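Local structure of D-ribulose-5-phosphate 3-epimerase, putative (Plasmodium falciparum, 1TQX) at residues E101-L106 with V131-T136; F91-L96 with P123-Q128; K78-L83 with K108-N113. The protein probably catalyses the interconversion of D-ribulose 5-phosphate and D-xylulose 5-phosphate, using one divalent metal cation per subunit. All blocks are in the same frame, centred on the assembly; numbering follows the deposited sequence.

Contact 1. Residues E101-L106 with V131-T136; sequences ERCIQL and VPILDT
Ile104 and Ile133 mark the closest approach of two helices that run in broadly the same sense, with 6.0 Å between the CA of Ile104 and the CA of Ile133. Residues 101-106 form the N-terminal half of helix 100-111, whereas 131-136 comprise the short helix 131-134 and the turn that leaves it. No hydrogen bond crosses between them; the contact is apolar. Ile133 reaches across with its longer branch: CG1 lies beside its own backbone N (chi1 -54°), and the extended second torsion carries CD1 to 3.4 Å from Cys103 CB, a tight carbon pair. The same methyl also touches the sulfur, CD1 of Ile133 lying 3.9 Å from SG of Cys103. Ile104 faces Ile133 more loosely, its CG1 being 4.4 Å from Ile133 CG1. Its CD1 reaches across to the turn after the shorter helix, meeting the methyl CG2 of Thr136 at 4.0 Å, the two side chains crossing at a slant. Thr136 divides its two branches: its hydroxyl lies between the backbone N and the carbonyl carbon (chi1 70°) and turns back on the preceding helix, OG1 donating to Ile133 O at 2.7 Å in the carbonyl plane. Ile133 O also accepts from Thr136 N, and Thr136 OG1 bonds to Leu138 N as well, so both hydroxyl bonds stay local, and the methyl faces Ile104. On the barrel side, Phe93 touches both Cys103 and Ile133, and Thr100 adds to the packing on Ile133. This is side-by-side packing of consecutive helices on the outer layer of a TIM barrel, away from the metal site.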
loop_
_atom_site.group_PDB
_atom_site.type_symbol
_atom_site.label_atom_id
_atom_site.label_comp_id
_atom_site.label_asym_id
_atom_site.label_seq_id
_atom_site.Cartn_x
_atom_site.Cartn_y
_atom_site.Cartn_z
ATOM N N GLU A 101 -20.464 7.674 1.056
ATOM C CA GLU A 101 -21.209 6.953 2.080
ATOM C C GLU A 101 -20.832 5.479 2.167
ATOM O O GLU A 101 -20.651 4.945 3.262
ATOM C CB GLU A 101 -22.713 7.102 1.841
ATOM C CG GLU A 101 -23.194 8.540 1.965
ATOM C CD GLU A 101 -22.960 9.118 3.350
ATOM O OE1 GLU A 101 -23.138 10.341 3.522
ATOM O OE2 GLU A 101 -22.608 8.351 4.273
ATOM N N ARG A 102 -20.709 4.817 1.021
ATOM C CA ARG A 102 -20.344 3.405 1.020
ATOM C C ARG A 102 -18.932 3.208 1.552
ATOM O O ARG A 102 -18.660 2.247 2.271
ATOM C CB ARG A 102 -20.451 2.816 -0.387
ATOM C CG ARG A 102 -21.878 2.588 -0.865
ATOM C CD ARG A 102 -21.888 1.856 -2.193
ATOM N NE ARG A 102 -21.260 0.540 -2.094
ATOM C CZ ARG A 102 -20.859 -0.176 -3.139
ATOM N NH1 ARG A 102 -21.019 0.294 -4.370
ATOM N NH2 ARG A 102 -20.293 -1.362 -2.957
ATOM N N CYS A 103 -18.032 4.119 1.193
ATOM C CA CYS A 103 -16.650 4.035 1.651
ATOM C C CYS A 103 -16.570 4.267 3.159
ATOM O O CYS A 103 -15.817 3.589 3.864
ATOM C CB CYS A 103 -15.777 5.053 0.909
ATOM S SG CYS A 103 -15.522 4.644 -0.854
ATOM N N ILE A 104 -17.345 5.224 3.655
ATOM C CA ILE A 104 -17.354 5.505 5.083
ATOM C C ILE A 104 -17.823 4.273 5.865
ATOM O O ILE A 104 -17.254 3.934 6.901
ATOM C CB ILE A 104 -18.273 6.702 5.411
ATOM C CG1 ILE A 104 -17.656 7.994 4.867
ATOM C CG2 ILE A 104 -18.476 6.813 6.918
ATOM C CD1 ILE A 104 -18.543 9.214 5.018
ATOM N N GLN A 105 -18.848 3.591 5.359
ATOM C CA GLN A 105 -19.372 2.400 6.030
ATOM C C GLN A 105 -18.357 1.251 6.073
ATOM O O GLN A 105 -18.228 0.575 7.094
ATOM C CB GLN A 105 -20.662 1.933 5.344
ATOM C CG GLN A 105 -21.310 0.702 5.979
ATOM C CD GLN A 105 -21.646 0.900 7.454
ATOM O OE1 GLN A 105 -22.199 1.930 7.844
ATOM N NE2 GLN A 105 -21.322 -0.095 8.276
ATOM N N LEU A 106 -17.648 1.025 4.970
ATOM C CA LEU A 106 -16.653 -0.047 4.922
ATOM C C LEU A 106 -15.512 0.283 5.886
ATOM O O LEU A 106 -15.020 -0.584 6.614
ATOM C CB LEU A 106 -16.092 -0.201 3.503
ATOM C CG LEU A 106 -15.694 -1.597 3.012
ATOM C CD1 LEU A 106 -14.793 -1.465 1.789
ATOM C CD2 LEU A 106 -14.990 -2.374 4.103
ATOM N N VAL A 131 -11.877 13.875 0.076
ATOM C CA VAL A 131 -12.059 14.762 1.220
ATOM C C VAL A 131 -13.181 14.384 2.197
ATOM O O VAL A 131 -12.952 14.298 3.402
ATOM C CB VAL A 131 -12.242 16.224 0.755
ATOM C CG1 VAL A 131 -12.508 17.130 1.950
ATOM C CG2 VAL A 131 -10.982 16.686 0.033
ATOM N N PRO A 132 -14.404 14.149 1.697
ATOM C CA PRO A 132 -15.491 13.787 2.614
ATOM C C PRO A 132 -15.153 12.577 3.492
ATOM O O PRO A 132 -15.465 12.548 4.684
ATOM C CB PRO A 132 -16.657 13.508 1.670
ATOM C CG PRO A 132 -16.387 14.442 0.526
ATOM C CD PRO A 132 -14.901 14.262 0.316
ATOM N N ILE A 133 -14.504 11.580 2.899
ATOM C CA ILE A 133 -14.137 10.380 3.639
ATOM C C ILE A 133 -12.992 10.649 4.603
ATOM O O ILE A 133 -13.040 10.254 5.770
ATOM C CB ILE A 133 -13.699 9.252 2.692
ATOM C CG1 ILE A 133 -14.786 8.997 1.647
ATOM C CG2 ILE A 133 -13.430 7.985 3.494
ATOM C CD1 ILE A 133 -14.337 8.110 0.501
ATOM N N LEU A 134 -11.961 11.324 4.107
ATOM C CA LEU A 134 -10.794 11.629 4.918
ATOM C C LEU A 134 -11.113 12.521 6.110
ATOM O O LEU A 134 -10.458 12.429 7.145
ATOM C CB LEU A 134 -9.707 12.280 4.055
ATOM C CG LEU A 134 -9.158 11.397 2.928
ATOM C CD1 LEU A 134 -8.085 12.148 2.151
ATOM C CD2 LEU A 134 -8.592 10.115 3.519
ATOM N N ASP A 135 -12.119 13.378 5.973
ATOM C CA ASP A 135 -12.477 14.270 7.070
ATOM C C ASP A 135 -13.082 13.545 8.274
ATOM O O ASP A 135 -13.137 14.103 9.370
ATOM C CB ASP A 135 -13.437 15.364 6.586
ATOM C CG ASP A 135 -12.738 16.438 5.765
ATOM O OD1 ASP A 135 -11.489 16.504 5.783
ATOM O OD2 ASP A 135 -13.441 17.234 5.108
ATOM N N THR A 136 -13.520 12.302 8.080
ATOM C CA THR A 136 -14.117 11.522 9.164
ATOM C C THR A 136 -13.059 10.947 10.099
ATOM O O THR A 136 -13.381 10.458 11.188
ATOM C CB THR A 136 -14.940 10.343 8.622
ATOM O OG1 THR A 136 -14.053 9.363 8.070
ATOM C CG2 THR A 136 -15.898 10.811 7.543
#

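Contact 2. Residues F91-L96 with P123-Q128; sequences FHFEAL and PKTDVQ
A buried polar contact, a threonine hydroxyl bonded to a carboxylate with a small apolar touch beside it, joins the loops that follow two adjacent barrel strands, 88-92 and 116-121. Glu94 and Thr125 approach from opposite directions. OG1 of Thr125 donates to OE2 of Glu94 at 2.6 Å, a short bond that uses the anti lone pair of that oxygen. OE2 also accepts from the backbone N of Lys122, so two donors from the second loop hold it. The other carboxylate oxygen turns back to its own segment: His92 ND1 donates to Glu94 OE1 over 3.0 Å, with an N-H...O angle of 147°. That oxygen is met on its syn side, 26° out of the carboxylate plane, yet lies close to the plane of the imidazole. A bend at the second torsion of Glu94 (chi2 85°) brings the carboxylate into position between the histidine and the threonine, and bonds at both oxygens should fix its rotation. The methyl of Thr125 serves the apolar side, CG2 lying 4.0 Å from CD2 of Phe93, at the edge of the ring. Outside the two segments, Lys163 NZ binds the carbonyl oxygens of Pro123 and Thr125. On its far side His92 NE2 is hydrogen-bonded to NE2 of His70, a zinc ligand, and the zinc ion lies about 12 Å from the Glu94 side chain. Thr125, Glu94 and His92 thus form a hydrogen-bonded chain of side chains leading to a metal-binding histidine, behind the first shell of the metal, at the C-terminal, active-site end of the TIM-barrel strands.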
loop_
_atom_site.group_PDB
_atom_site.type_symbol
_atom_site.label_atom_id
_atom_site.label_comp_id
_atom_site.label_asym_id
_atom_site.label_seq_id
_atom_site.Cartn_x
_atom_site.Cartn_y
_atom_site.Cartn_z
ATOM N N PHE A 91 -8.724 -0.651 0.506
ATOM C CA PHE A 91 -9.622 -0.937 -0.607
ATOM C C PHE A 91 -9.626 0.240 -1.573
ATOM O O PHE A 91 -9.153 1.328 -1.234
ATOM C CB PHE A 91 -11.046 -1.233 -0.098
ATOM C CG PHE A 91 -11.717 -0.069 0.578
ATOM C CD1 PHE A 91 -12.453 0.856 -0.162
ATOM C CD2 PHE A 91 -11.638 0.089 1.959
ATOM C CE1 PHE A 91 -13.103 1.923 0.467
ATOM C CE2 PHE A 91 -12.286 1.156 2.595
ATOM C CZ PHE A 91 -13.018 2.071 1.845
ATOM N N HIS A 92 -10.142 0.019 -2.780
ATOM C CA HIS A 92 -10.183 1.075 -3.781
ATOM C C HIS A 92 -11.454 1.906 -3.777
ATOM O O HIS A 92 -12.559 1.378 -3.709
ATOM C CB HIS A 92 -9.951 0.488 -5.178
ATOM C CG HIS A 92 -8.507 0.434 -5.568
ATOM N ND1 HIS A 92 -7.861 1.494 -6.171
ATOM C CD2 HIS A 92 -7.559 -0.507 -5.346
ATOM C CE1 HIS A 92 -6.577 1.211 -6.296
ATOM N NE2 HIS A 92 -6.367 0.003 -5.801
ATOM N N PHE A 93 -11.267 3.220 -3.844
ATOM C CA PHE A 93 -12.364 4.181 -3.885
ATOM C C PHE A 93 -13.243 3.791 -5.074
ATOM O O PHE A 93 -14.472 3.831 -4.993
ATOM C CB PHE A 93 -11.769 5.590 -4.069
ATOM C CG PHE A 93 -12.781 6.716 -4.095
ATOM C CD1 PHE A 93 -13.656 6.927 -3.034
ATOM C CD2 PHE A 93 -12.792 7.619 -5.157
ATOM C CE1 PHE A 93 -14.524 8.027 -3.028
ATOM C CE2 PHE A 93 -13.655 8.720 -5.157
ATOM C CZ PHE A 93 -14.518 8.921 -4.089
ATOM N N GLU A 94 -12.599 3.386 -6.168
ATOM C CA GLU A 94 -13.313 3.003 -7.382
ATOM C C GLU A 94 -14.097 1.701 -7.258
ATOM O O GLU A 94 -15.087 1.501 -7.961
ATOM C CB GLU A 94 -12.344 2.891 -8.569
ATOM C CG GLU A 94 -11.524 4.153 -8.836
ATOM C CD GLU A 94 -10.265 4.217 -7.994
ATOM O OE1 GLU A 94 -10.065 3.310 -7.163
ATOM O OE2 GLU A 94 -9.473 5.169 -8.162
ATOM N N ALA A 95 -13.655 0.811 -6.373
ATOM C CA ALA A 95 -14.340 -0.465 -6.192
ATOM C C ALA A 95 -15.744 -0.254 -5.621
ATOM O O ALA A 95 -16.628 -1.093 -5.805
ATOM C CB ALA A 95 -13.525 -1.373 -5.271
ATOM N N LEU A 96 -15.936 0.860 -4.921
ATOM C CA LEU A 96 -17.231 1.194 -4.339
ATOM C C LEU A 96 -17.902 2.315 -5.127
ATOM O O LEU A 96 -18.631 3.135 -4.565
ATOM C CB LEU A 96 -17.074 1.610 -2.871
ATOM C CG LEU A 96 -17.076 0.467 -1.852
ATOM C CD1 LEU A 96 -16.019 -0.550 -2.230
ATOM C CD2 LEU A 96 -16.827 1.010 -0.446
ATOM N N PRO A 123 -4.510 6.395 -10.931
ATOM C CA PRO A 123 -3.995 7.597 -11.594
ATOM C C PRO A 123 -5.021 8.616 -12.092
ATOM O O PRO A 123 -4.871 9.811 -11.854
ATOM C CB PRO A 123 -3.152 7.023 -12.727
ATOM C CG PRO A 123 -2.602 5.764 -12.105
ATOM C CD PRO A 123 -3.824 5.187 -11.432
ATOM N N LYS A 124 -6.059 8.147 -12.775
ATOM C CA LYS A 124 -7.071 9.049 -13.315
ATOM C C LYS A 124 -8.126 9.552 -12.332
ATOM O O LYS A 124 -8.977 10.355 -12.709
ATOM C CB LYS A 124 -7.775 8.388 -14.506
ATOM C CG LYS A 124 -6.830 7.965 -15.623
ATOM C CD LYS A 124 -7.589 7.278 -16.748
ATOM C CE LYS A 124 -6.643 6.744 -17.808
ATOM N NZ LYS A 124 -7.381 6.021 -18.878
ATOM N N THR A 125 -8.077 9.101 -11.080
ATOM C CA THR A 125 -9.061 9.536 -10.085
ATOM C C THR A 125 -8.618 10.789 -9.324
ATOM O O THR A 125 -7.509 10.850 -8.798
ATOM C CB THR A 125 -9.354 8.407 -9.076
ATOM O OG1 THR A 125 -9.751 7.231 -9.788
ATOM C CG2 THR A 125 -10.481 8.809 -8.132
ATOM N N ASP A 126 -9.503 11.780 -9.270
ATOM C CA ASP A 126 -9.249 13.057 -8.599
ATOM C C ASP A 126 -9.171 12.911 -7.075
ATOM O O ASP A 126 -10.131 12.476 -6.445
ATOM C CB ASP A 126 -10.369 14.034 -8.978
ATOM C CG ASP A 126 -10.219 15.397 -8.326
ATOM O OD1 ASP A 126 -11.121 16.240 -8.524
ATOM O OD2 ASP A 126 -9.214 15.633 -7.622
ATOM N N VAL A 127 -8.033 13.285 -6.490
ATOM C CA VAL A 127 -7.827 13.199 -5.036
ATOM C C VAL A 127 -8.851 13.940 -4.187
ATOM O O VAL A 127 -9.178 13.507 -3.082
ATOM C CB VAL A 127 -6.479 13.794 -4.591
ATOM C CG1 VAL A 127 -5.687 12.767 -3.822
ATOM C CG2 VAL A 127 -5.732 14.336 -5.775
ATOM N N GLN A 128 -9.320 15.079 -4.680
ATOM C CA GLN A 128 -10.269 15.880 -3.918
ATOM C C GLN A 128 -11.572 15.157 -3.616
ATOM O O GLN A 128 -12.288 15.523 -2.686
ATOM C CB GLN A 128 -10.545 17.202 -4.637
ATOM C CG GLN A 128 -9.291 18.046 -4.818
ATOM C CD GLN A 128 -9.597 19.477 -5.212
ATOM O OE1 GLN A 128 -10.206 20.228 -4.448
ATOM N NE2 GLN A 128 -9.179 19.862 -6.411
#

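Contact 3. Residues K78-L83 with K108-N113; sequences KYVPLL and KEIRDN
The helically coiled segment 78-83 passes the C-terminal part of helix 100-111 and the chain leaving it, with the CA of Val80 6.8 Å from the CA of Ile110. Val80 carries its side of the contact by dividing its two methyls between different partners. CG2, beside the backbone N, meets CG1 of Ile110 at 3.9 Å, the side chains slanting across one another. CG1 stands anti to the backbone N (chi1 -179°) and rests above the plane of the Asn113 amide, 3.6 Å from its ND2 and 3.9 Å from its CG. That amide is itself tied back to the helix: Asn113 ND2 donates to Glu109 O at 2.7 Å with an N-H...O angle of 159°. The donor approaches the carbonyl well above its plane, 43° out of it, while staying near the plane of its own amide. The bond helps fix how the amide is turned, with one flat side toward the valine methyl. Further in, Val80 and Ile110 both pack on Leu89 of strand 88-92, and Ile110 continues onto Phe91 and onto Cys117 of strand 116-121. Leu83 turns to Pro52 and Ile55, so segment 78-83 lies between helix 52-58 and helix 100-111 on the outside of the barrel.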
loop_
_atom_site.group_PDB
_atom_site.type_symbol
_atom_site.label_atom_id
_atom_site.label_comp_id
_atom_site.label_asym_id
_atom_site.label_seq_id
_atom_site.Cartn_x
_atom_site.Cartn_y
_atom_site.Cartn_z
ATOM N N LYS A 78 -16.122 -8.343 1.246
ATOM C CA LYS A 78 -16.077 -9.797 1.444
ATOM C C LYS A 78 -14.757 -10.299 2.007
ATOM O O LYS A 78 -14.686 -11.398 2.568
ATOM C CB LYS A 78 -16.322 -10.522 0.119
ATOM C CG LYS A 78 -17.699 -10.321 -0.479
ATOM C CD LYS A 78 -17.828 -11.112 -1.771
ATOM C CE LYS A 78 -19.202 -10.937 -2.395
ATOM N NZ LYS A 78 -19.319 -11.753 -3.634
ATOM N N TYR A 79 -13.705 -9.507 1.845
ATOM C CA TYR A 79 -12.389 -9.913 2.309
ATOM C C TYR A 79 -12.084 -9.592 3.772
ATOM O O TYR A 79 -11.184 -10.186 4.355
ATOM C CB TYR A 79 -11.304 -9.292 1.411
ATOM C CG TYR A 79 -11.341 -9.770 -0.030
ATOM C CD1 TYR A 79 -12.365 -9.376 -0.894
ATOM C CD2 TYR A 79 -10.360 -10.624 -0.525
ATOM C CE1 TYR A 79 -12.409 -9.822 -2.220
ATOM C CE2 TYR A 79 -10.393 -11.079 -1.855
ATOM C CZ TYR A 79 -11.419 -10.671 -2.694
ATOM O OH TYR A 79 -11.462 -11.091 -4.008
ATOM N N VAL A 80 -12.824 -8.667 4.371
ATOM C CA VAL A 80 -12.560 -8.297 5.759
ATOM C C VAL A 80 -12.600 -9.463 6.760
ATOM O O VAL A 80 -11.668 -9.644 7.546
ATOM C CB VAL A 80 -13.526 -7.185 6.232
ATOM C CG1 VAL A 80 -13.207 -6.790 7.676
ATOM C CG2 VAL A 80 -13.389 -5.960 5.323
ATOM N N PRO A 81 -13.672 -10.267 6.750
ATOM C CA PRO A 81 -13.709 -11.376 7.708
ATOM C C PRO A 81 -12.666 -12.460 7.437
ATOM O O PRO A 81 -12.383 -13.285 8.306
ATOM C CB PRO A 81 -15.147 -11.894 7.586
ATOM C CG PRO A 81 -15.484 -11.607 6.160
ATOM C CD PRO A 81 -14.905 -10.221 5.944
ATOM N N LEU A 82 -12.093 -12.443 6.235
ATOM C CA LEU A 82 -11.095 -13.433 5.850
ATOM C C LEU A 82 -9.656 -13.010 6.155
ATOM O O LEU A 82 -8.726 -13.799 5.978
ATOM C CB LEU A 82 -11.213 -13.723 4.348
ATOM C CG LEU A 82 -12.606 -14.078 3.813
ATOM C CD1 LEU A 82 -12.562 -14.192 2.289
ATOM C CD2 LEU A 82 -13.074 -15.387 4.429
ATOM N N LEU A 83 -9.465 -11.779 6.618
ATOM C CA LEU A 83 -8.114 -11.288 6.883
ATOM C C LEU A 83 -7.974 -10.644 8.261
ATOM O O LEU A 83 -7.274 -9.635 8.425
ATOM C CB LEU A 83 -7.722 -10.285 5.788
ATOM C CG LEU A 83 -7.630 -10.851 4.358
ATOM C CD1 LEU A 83 -7.683 -9.716 3.341
ATOM C CD2 LEU A 83 -6.336 -11.666 4.215
ATOM N N LYS A 108 -15.648 2.053 8.562
ATOM C CA LYS A 108 -16.133 1.842 9.926
ATOM C C LYS A 108 -16.001 0.370 10.300
ATOM O O LYS A 108 -15.535 0.034 11.388
ATOM C CB LYS A 108 -17.603 2.264 10.053
ATOM C CG LYS A 108 -17.833 3.769 10.071
ATOM C CD LYS A 108 -19.312 4.086 10.289
ATOM C CE LYS A 108 -19.554 5.583 10.395
ATOM N NZ LYS A 108 -21.006 5.894 10.554
ATOM N N GLU A 109 -16.405 -0.508 9.386
ATOM C CA GLU A 109 -16.334 -1.943 9.623
ATOM C C GLU A 109 -14.898 -2.415 9.793
ATOM O O GLU A 109 -14.598 -3.209 10.689
ATOM C CB GLU A 109 -17.000 -2.698 8.472
ATOM C CG GLU A 109 -18.482 -2.385 8.331
ATOM C CD GLU A 109 -19.138 -3.119 7.180
ATOM O OE1 GLU A 109 -20.347 -2.908 6.951
ATOM O OE2 GLU A 109 -18.451 -3.906 6.501
ATOM N N ILE A 110 -14.009 -1.930 8.933
ATOM C CA ILE A 110 -12.608 -2.319 9.024
ATOM C C ILE A 110 -12.032 -1.871 10.369
ATOM O O ILE A 110 -11.357 -2.650 11.049
ATOM C CB ILE A 110 -11.794 -1.727 7.843
ATOM C CG1 ILE A 110 -12.204 -2.435 6.546
ATOM C CG2 ILE A 110 -10.297 -1.892 8.095
ATOM C CD1 ILE A 110 -11.522 -1.908 5.295
ATOM N N ARG A 111 -12.315 -0.633 10.767
ATOM C CA ARG A 111 -11.817 -0.138 12.052
ATOM C C ARG A 111 -12.439 -0.932 13.209
ATOM O O ARG A 111 -11.786 -1.165 14.226
ATOM C CB ARG A 111 -12.113 1.363 12.231
ATOM C CG ARG A 111 -11.511 2.293 11.168
ATOM C CD ARG A 111 -10.025 2.025 10.896
ATOM N NE ARG A 111 -9.149 2.266 12.041
ATOM C CZ ARG A 111 -8.763 3.467 12.468
ATOM N NH1 ARG A 111 -9.171 4.572 11.853
ATOM N NH2 ARG A 111 -7.946 3.562 13.510
ATOM N N ASP A 112 -13.693 -1.355 13.058
ATOM C CA ASP A 112 -14.344 -2.138 14.111
ATOM C C ASP A 112 -13.783 -3.557 14.225
ATOM O O ASP A 112 -14.166 -4.311 15.122
ATOM C CB ASP A 112 -15.863 -2.198 13.906
ATOM C CG ASP A 112 -16.562 -0.922 14.350
ATOM O OD1 ASP A 112 -15.919 -0.096 15.036
ATOM O OD2 ASP A 112 -17.755 -0.749 14.021
ATOM N N ASN A 113 -12.890 -3.922 13.307
ATOM C CA ASN A 113 -12.231 -5.229 13.344
ATOM C C ASN A 113 -10.827 -5.008 13.909
ATOM O O ASN A 113 -9.971 -5.893 13.843
ATOM C CB ASN A 113 -12.131 -5.840 11.936
ATOM C CG ASN A 113 -13.375 -6.620 11.539
ATOM O OD1 ASN A 113 -13.471 -7.825 11.777
ATOM N ND2 ASN A 113 -14.336 -5.931 10.939
#

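Helix 100-111 is common to contacts 1 and 3, which take its N-terminal half and its C-terminal part against different neighbours; Leu106 CD2 and Val80 CG2, 4.1 Å apart, connect them. Both are mainly aliphatic and lie in the outer layer, contact 1 only partly buried and contact 3 more fully. Contact 2 differs in chemistry: a hydrogen-bonded carboxylate in a buried contact lies nearer the centre of the chain and leads toward the zinc site. Its phenylalanines nevertheless reach the other two, Phe93 CE1 lying 3.5 Å from Ile133 CD1 of contact 1 and Phe91 CD2 3.9 Å from Ile110 CD1 of contact 3. Strand 88-92, the turn after it and helix 100-111 thus link all three.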